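Local structure of glycosylation Associate Protein 1 (Streptococcus agalactiae serotype V, 6OYC) at residues Gly175-Ile178 / Met179-Tyr182; Ser204-Asp207 / Ile208-Ile212; Glu223-Lys226 / Ser227-Ile230. The protein probably acts with its Gap2 and Gap3 partners in the glycosylation and accessory Sec-dependent secretion of a streptococcal surface adhesin. All coordinates share one frame; numbering follows the deposited sequence.

All three contacts are local, each formed within one unbroken run of residues, and they follow in series along the chain without nesting or crossing. Contact 1 comes first, at the bulged start of strand 177-182 in the antiparallel sheet. The chain then passes through strand 190-192 to the edge strand 204-205, where contact 2 turns it into helix 208-223. These two contacts touch, with M179 SD 3.7 Å from L211 CD2, so helix and sheet are joined there. Contact 3 lies at the far end of the same helix, its centre about 25 Å from that of contact 2, and turns the chain into strand 229-233 of the seven-stranded parallel sheet.

Contact 1 (Gly175-Ile178 / Met179-Tyr182); sequences GERI and MREY
The guanidinium groups of R177 and R180 meet face to edge: R180 NH2 stands over one face of the R177 group, while R177 NH1 lies at the edge of the R180 group, near its plane. The two planes are turned 69° against each other. R177 NH1 and R180 NH2 are 2.8 Å apart, and R180 NH2 is also 3.3 Å from R177 CZ. Both nitrogens are donors, and so tight an approach, doubtful in exact length, is consistent with a shared anion: D169 on strand 164-171 takes a salt bridge from R177 NH1 with OD2 and one from R180 NE with OD1. The ring of Y167 adds a cation-pi contact to R180. The two chains bend in opposite senses at chi3 (72° in R177, -48° in R180), which brings their flat ends together on one face of the strand. Nearer the backbone, R177 CG passes 3.7 Å from M179 O.

A classic beta bulge puts the arginines on the same face although they are three residues apart. I178 and M179 both face Y170 and both make backbone bonds to it. Their side chains leave on the face away from the arginines, where they pack on helix 76-80; M179 also meets strand 190-192 and helix 208-223. Strand 177-182, with the bulge near its start, is shared by two hairpins, strand 164-171 on one side and 190-192 on the other.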
loop_
_atom_site.group_PDB
_atom_site.type_symbol
_atom_site.label_atom_id
_atom_site.label_comp_id
_atom_site.label_asym_id
_atom_site.label_seq_id
_atom_site.Cartn_x
_atom_site.Cartn_y
_atom_site.Cartn_z
ATOM N N GLY A 175 -13.247 -6.734 26.905
ATOM C CA GLY A 175 -13.909 -7.909 26.394
ATOM C C GLY A 175 -15.396 -7.740 26.156
ATOM O O GLY A 175 -16.005 -8.601 25.494
ATOM N N GLU A 176 -16.005 -6.672 26.684
ATOM C CA GLU A 176 -17.435 -6.434 26.475
ATOM C C GLU A 176 -17.751 -6.203 24.997
ATOM O O GLU A 176 -17.058 -5.458 24.300
ATOM C CB GLU A 176 -17.906 -5.215 27.286
ATOM C CG GLU A 176 -19.422 -5.076 27.283
ATOM C CD GLU A 176 -19.929 -3.876 28.066
ATOM O OE1 GLU A 176 -19.155 -2.904 28.261
ATOM O OE2 GLU A 176 -21.113 -3.909 28.479
ATOM N N ARG A 177 -18.821 -6.826 24.527
ATOM C CA ARG A 177 -19.251 -6.644 23.151
ATOM C C ARG A 177 -19.933 -5.292 22.972
ATOM O O ARG A 177 -20.899 -4.976 23.670
ATOM C CB ARG A 177 -20.197 -7.765 22.737
ATOM C CG ARG A 177 -20.594 -7.652 21.267
ATOM C CD ARG A 177 -21.268 -8.905 20.795
ATOM N NE ARG A 177 -22.603 -9.030 21.353
ATOM C CZ ARG A 177 -23.103 -10.162 21.834
ATOM N NH1 ARG A 177 -22.363 -11.261 21.816
ATOM N NH2 ARG A 177 -24.342 -10.196 22.330
ATOM N N ILE A 178 -19.437 -4.492 22.033
ATOM C CA ILE A 178 -20.104 -3.231 21.723
ATOM C C ILE A 178 -21.162 -3.416 20.653
ATOM O O ILE A 178 -22.254 -2.859 20.755
ATOM C CB ILE A 178 -19.092 -2.158 21.298
ATOM C CG1 ILE A 178 -18.038 -1.966 22.387
ATOM C CG2 ILE A 178 -19.820 -0.873 20.988
ATOM C CD1 ILE A 178 -18.591 -1.488 23.680
ATOM N N MET A 179 -20.863 -4.190 19.614
ATOM C CA MET A 179 -21.844 -4.385 18.556
ATOM C C MET A 179 -21.547 -5.686 17.832
ATOM O O MET A 179 -20.417 -6.184 17.843
ATOM C CB MET A 179 -21.857 -3.215 17.566
ATOM C CG MET A 179 -20.561 -3.087 16.804
ATOM S SD MET A 179 -20.505 -1.753 15.626
ATOM C CE MET A 179 -18.816 -1.902 15.063
ATOM N N ARG A 180 -22.586 -6.230 17.208
ATOM C CA ARG A 180 -22.482 -7.405 16.354
ATOM C C ARG A 180 -22.915 -7.038 14.940
ATOM O O ARG A 180 -23.974 -6.426 14.753
ATOM C CB ARG A 180 -23.334 -8.551 16.892
ATOM C CG ARG A 180 -23.583 -9.651 15.875
ATOM C CD ARG A 180 -24.306 -10.830 16.515
ATOM N NE ARG A 180 -23.669 -11.227 17.763
ATOM C CZ ARG A 180 -24.040 -12.279 18.479
ATOM N NH1 ARG A 180 -25.038 -13.045 18.056
ATOM N NH2 ARG A 180 -23.403 -12.577 19.607
ATOM N N GLU A 181 -22.091 -7.395 13.958
ATOM C CA GLU A 181 -22.337 -7.141 12.542
ATOM C C GLU A 181 -22.544 -8.479 11.855
ATOM O O GLU A 181 -21.632 -9.311 11.844
ATOM C CB GLU A 181 -21.164 -6.396 11.884
ATOM C CG GLU A 181 -21.329 -6.177 10.371
ATOM C CD GLU A 181 -20.042 -5.721 9.655
ATOM O OE1 GLU A 181 -18.919 -5.792 10.220
ATOM O OE2 GLU A 181 -20.162 -5.275 8.504
ATOM N N TYR A 182 -23.730 -8.684 11.286
ATOM C CA TYR A 182 -24.039 -9.926 10.593
ATOM C C TYR A 182 -23.413 -9.935 9.200
ATOM O O TYR A 182 -23.207 -8.884 8.582
ATOM C CB TYR A 182 -25.562 -10.137 10.533
ATOM C CG TYR A 182 -26.116 -10.640 11.862
ATOM C CD1 TYR A 182 -26.357 -9.758 12.910
ATOM C CD2 TYR A 182 -26.342 -11.998 12.080
ATOM C CE1 TYR A 182 -26.848 -10.205 14.141
ATOM C CE2 TYR A 182 -26.824 -12.464 13.300
ATOM C CZ TYR A 182 -27.074 -11.557 14.327
ATOM O OH TYR A 182 -27.542 -12.008 15.541
#

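Contact 2 (Ser204-Asp207 / Ile208-Ile212)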
loop_
_atom_site.group_PDB
_atom_site.type_symbol
_atom_site.label_atom_id
_atom_site.label_comp_id
_atom_site.label_asym_id
_atom_site.label_seq_id
_atom_site.Cartn_x
_atom_site.Cartn_y
_atom_site.Cartn_z
ATOM N N SER A 204 -30.274 -0.706 16.132
ATOM C CA SER A 204 -30.165 -1.662 15.049
ATOM C C SER A 204 -30.000 -0.872 13.757
ATOM O O SER A 204 -30.852 -0.044 13.433
ATOM C CB SER A 204 -31.411 -2.550 15.016
ATOM O OG SER A 204 -31.745 -2.926 13.689
ATOM N N TYR A 205 -28.907 -1.101 13.031
ATOM C CA TYR A 205 -28.638 -0.401 11.779
ATOM C C TYR A 205 -28.791 -1.357 10.602
ATOM O O TYR A 205 -28.573 -2.563 10.735
ATOM C CB TYR A 205 -27.236 0.215 11.791
ATOM C CG TYR A 205 -27.073 1.297 12.830
ATOM C CD1 TYR A 205 -26.857 0.982 14.175
ATOM C CD2 TYR A 205 -27.146 2.635 12.473
ATOM C CE1 TYR A 205 -26.720 2.000 15.143
ATOM C CE2 TYR A 205 -27.004 3.642 13.405
ATOM C CZ TYR A 205 -26.796 3.328 14.741
ATOM O OH TYR A 205 -26.649 4.364 15.649
ATOM N N SER A 206 -29.183 -0.820 9.443
ATOM C CA SER A 206 -29.391 -1.701 8.294
ATOM C C SER A 206 -28.073 -2.272 7.766
ATOM O O SER A 206 -28.056 -3.384 7.228
ATOM C CB SER A 206 -30.148 -0.965 7.190
ATOM O OG SER A 206 -29.451 0.200 6.815
ATOM N N ASP A 207 -26.967 -1.536 7.899
ATOM C CA ASP A 207 -25.646 -2.064 7.567
ATOM C C ASP A 207 -24.597 -1.229 8.297
ATOM O O ASP A 207 -24.917 -0.228 8.940
ATOM C CB ASP A 207 -25.398 -2.081 6.057
ATOM C CG ASP A 207 -25.621 -0.724 5.404
ATOM O OD1 ASP A 207 -25.321 0.331 6.017
ATOM O OD2 ASP A 207 -26.083 -0.717 4.250
ATOM N N ILE A 208 -23.335 -1.657 8.185
ATOM C CA ILE A 208 -22.265 -1.002 8.936
ATOM C C ILE A 208 -22.052 0.429 8.442
ATOM O O ILE A 208 -21.687 1.312 9.223
ATOM C CB ILE A 208 -20.976 -1.858 8.865
ATOM C CG1 ILE A 208 -19.977 -1.482 9.965
ATOM C CG2 ILE A 208 -20.284 -1.718 7.523
ATOM C CD1 ILE A 208 -20.574 -1.278 11.301
ATOM N N GLU A 209 -22.315 0.702 7.168
ATOM C CA GLU A 209 -22.086 2.055 6.669
ATOM C C GLU A 209 -23.015 3.074 7.326
ATOM O O GLU A 209 -22.618 4.223 7.570
ATOM C CB GLU A 209 -22.263 2.096 5.160
ATOM C CG GLU A 209 -22.026 3.468 4.601
ATOM C CD GLU A 209 -22.383 3.548 3.142
ATOM O OE1 GLU A 209 -22.379 2.490 2.473
ATOM O OE2 GLU A 209 -22.683 4.667 2.679
ATOM N N GLU A 210 -24.257 2.680 7.606
ATOM C CA GLU A 210 -25.197 3.598 8.233
ATOM C C GLU A 210 -24.644 4.113 9.557
ATOM O O GLU A 210 -24.703 5.317 9.849
ATOM C CB GLU A 210 -26.544 2.895 8.427
ATOM C CG GLU A 210 -27.689 3.801 8.832
ATOM C CD GLU A 210 -28.987 3.037 9.190
ATOM O OE1 GLU A 210 -29.009 1.784 9.211
ATOM O OE2 GLU A 210 -29.995 3.712 9.477
ATOM N N LEU A 211 -24.077 3.218 10.361
ATOM C CA LEU A 211 -23.444 3.642 11.601
ATOM C C LEU A 211 -22.206 4.499 11.335
ATOM O O LEU A 211 -21.948 5.467 12.059
ATOM C CB LEU A 211 -23.096 2.418 12.451
ATOM C CG LEU A 211 -22.344 2.706 13.757
ATOM C CD1 LEU A 211 -23.143 3.660 14.635
ATOM C CD2 LEU A 211 -22.020 1.390 14.504
ATOM N N ILE A 212 -21.429 4.174 10.297
ATOM C CA ILE A 212 -20.229 4.958 10.017
ATOM C C ILE A 212 -20.600 6.376 9.582
ATOM O O ILE A 212 -19.925 7.349 9.956
ATOM C CB ILE A 212 -19.351 4.235 8.976
ATOM C CG1 ILE A 212 -18.794 2.954 9.597
ATOM C CG2 ILE A 212 -18.203 5.121 8.540
ATOM C CD1 ILE A 212 -18.329 1.945 8.621
#
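S206 and E210 are joined by two hydrogen bonds that converge on E210 OE1: S206 N gives a short one of 2.6 Å, nearly along the C-O axis, and S206 OG another of 2.9 Å, coming from well above the carboxylate plane. E210 reaches them as an extended chain, with CG trans to its own N (chi1 -169°), and its other oxygen, OE2, pairs with K202. In return, E210 N donates to D207 OD1 at 3.0 Å, the N-cap bond of helix 208-223, with a weak second bond to D207 O. The carboxylates of D207 and E210 both lie by the helix N terminus, where its partial positive charge would probably favour them; the D207 OD1 to E210 OE1 separation of 5.1 Å probably leaves some like-charge cost.

The apolar contacts centre on the Y205 ring. L211 CB stands over its face, 4.1 Å from the centroid and only 10° off the normal, a CH-pi contact, and L211 CD1 lies 3.7 Å from Y205 CZ. E210 CG comes in at the ring edge, 3.9 Å from Y205 CD2. Y205 OH bonds to E214, one helical turn after E210, and to K202 N.

Strand 204-205 is the outermost strand of the antiparallel sheet, beside strand 190-192; I208 and L211 turn to that strand and to helix 76-80.

Contact 3 (Glu223-Lys226 / Ser227-Ile230)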
loop_
_atom_site.group_PDB
_atom_site.type_symbol
_atom_site.label_atom_id
_atom_site.label_comp_id
_atom_site.label_asym_id
_atom_site.label_seq_id
_atom_site.Cartn_x
_atom_site.Cartn_y
_atom_site.Cartn_z
ATOM N N GLU A 223 -15.620 18.461 15.303
ATOM C CA GLU A 223 -14.168 18.555 15.201
ATOM C C GLU A 223 -13.662 19.395 14.041
ATOM O O GLU A 223 -12.479 19.755 14.033
ATOM C CB GLU A 223 -13.556 17.152 15.099
ATOM C CG GLU A 223 -13.914 16.276 16.287
ATOM C CD GLU A 223 -13.235 16.755 17.554
ATOM O OE1 GLU A 223 -12.157 17.386 17.436
ATOM O OE2 GLU A 223 -13.763 16.501 18.659
ATOM N N VAL A 224 -14.503 19.703 13.066
ATOM C CA VAL A 224 -14.091 20.474 11.903
ATOM C C VAL A 224 -14.523 21.913 12.134
ATOM O O VAL A 224 -15.705 22.186 12.363
ATOM C CB VAL A 224 -14.696 19.901 10.612
ATOM C CG1 VAL A 224 -14.234 20.682 9.406
ATOM C CG2 VAL A 224 -14.311 18.432 10.471
ATOM N N SER A 225 -13.578 22.832 12.106
ATOM C CA SER A 225 -13.975 24.219 12.230
ATOM C C SER A 225 -14.339 24.779 10.858
ATOM O O SER A 225 -13.947 24.249 9.815
ATOM C CB SER A 225 -12.860 25.042 12.865
ATOM O OG SER A 225 -12.882 26.350 12.333
ATOM N N LYS A 226 -15.094 25.877 10.876
ATOM C CA LYS A 226 -15.504 26.524 9.636
ATOM C C LYS A 226 -14.304 26.962 8.803
ATOM O O LYS A 226 -14.410 27.084 7.578
ATOM C CB LYS A 226 -16.412 27.717 9.946
ATOM C CG LYS A 226 -17.374 27.490 11.115
ATOM C CD LYS A 226 -16.792 27.954 12.441
ATOM C CE LYS A 226 -17.419 27.212 13.593
ATOM N NZ LYS A 226 -16.548 27.290 14.783
ATOM N N SER A 227 -13.157 27.196 9.435
ATOM C CA SER A 227 -11.958 27.601 8.719
ATOM C C SER A 227 -11.034 26.430 8.398
ATOM O O SER A 227 -9.918 26.647 7.920
ATOM C CB SER A 227 -11.205 28.652 9.526
ATOM O OG SER A 227 -10.804 28.118 10.761
ATOM N N ASP A 228 -11.472 25.201 8.646
ATOM C CA ASP A 228 -10.674 24.024 8.349
ATOM C C ASP A 228 -10.879 23.587 6.903
ATOM O O ASP A 228 -11.773 24.068 6.196
ATOM C CB ASP A 228 -11.034 22.877 9.294
ATOM C CG ASP A 228 -10.514 23.097 10.693
ATOM O OD1 ASP A 228 -9.512 23.845 10.851
ATOM O OD2 ASP A 228 -11.101 22.502 11.625
ATOM N N THR A 229 -10.033 22.654 6.469
ATOM C CA THR A 229 -10.122 22.052 5.146
ATOM C C THR A 229 -10.171 20.537 5.290
ATOM O O THR A 229 -9.404 19.949 6.062
ATOM C CB THR A 229 -8.940 22.467 4.265
ATOM O OG1 THR A 229 -9.027 23.871 3.989
ATOM C CG2 THR A 229 -8.901 21.664 2.934
ATOM N N ILE A 230 -11.085 19.913 4.570
ATOM C CA ILE A 230 -11.162 18.464 4.503
ATOM C C ILE A 230 -10.548 18.046 3.183
ATOM O O ILE A 230 -10.940 18.550 2.121
ATOM C CB ILE A 230 -12.611 17.973 4.628
ATOM C CG1 ILE A 230 -13.208 18.428 5.957
ATOM C CG2 ILE A 230 -12.666 16.468 4.538
ATOM C CD1 ILE A 230 -14.627 18.015 6.125
HETATM O O HOH W 1 -10.924 21.959 14.296
#
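D228 and S225 face each other across a tight type I beta turn, and the aspartate side chain is folded back over the turn rather than along the strand that follows. With its CG opposite its own carbonyl carbon (chi1 -73°), the D228 carboxylate comes in beside the start of the turn, and OD2 accepts from S225 N in a short bond of 2.5 Å. That bond is nearly straight, yet the N-H arrives 46° out of the carboxylate plane. The backbone answers in the other direction: D228 N donates to S225 O at 2.9 Å, which closes the turn. Two bonds of opposite sense thus tie the same pair of residues, while D228 OD2 also lies 3.3 Å from S225 CB.

The S225 hydroxyl turns the other way, toward the tip of the loop. Its OG accepts from S227 N at 3.0 Å, an ST turn that overlaps the beta turn. V224 crosses D228 at an angle, its CG1 3.9 Å from D228 CB; the same methyl reaches I230 CG1 at 4.2 Å, forming an apolar patch beside the polar turn.

D228 OD2 has several partners in this buried place. A water donates to it and to E223 O, linking the last turn of the helix to the aspartate, and H3 NE2 bonds to it; OD1 bonds to M1 N. S225 N, the water and M1 N would probably favour the ionised form.

This alpha-to-beta loop of a Rossmann-like parallel sheet, consistent with the GT-B clan, leads from helix 208-223 into strand 229-233, between strands 2-5 and 250-255. V224 rests on H3 and on Y219 of the helix, while I230 packs against I5, Y216 and L220, between sheet and helix.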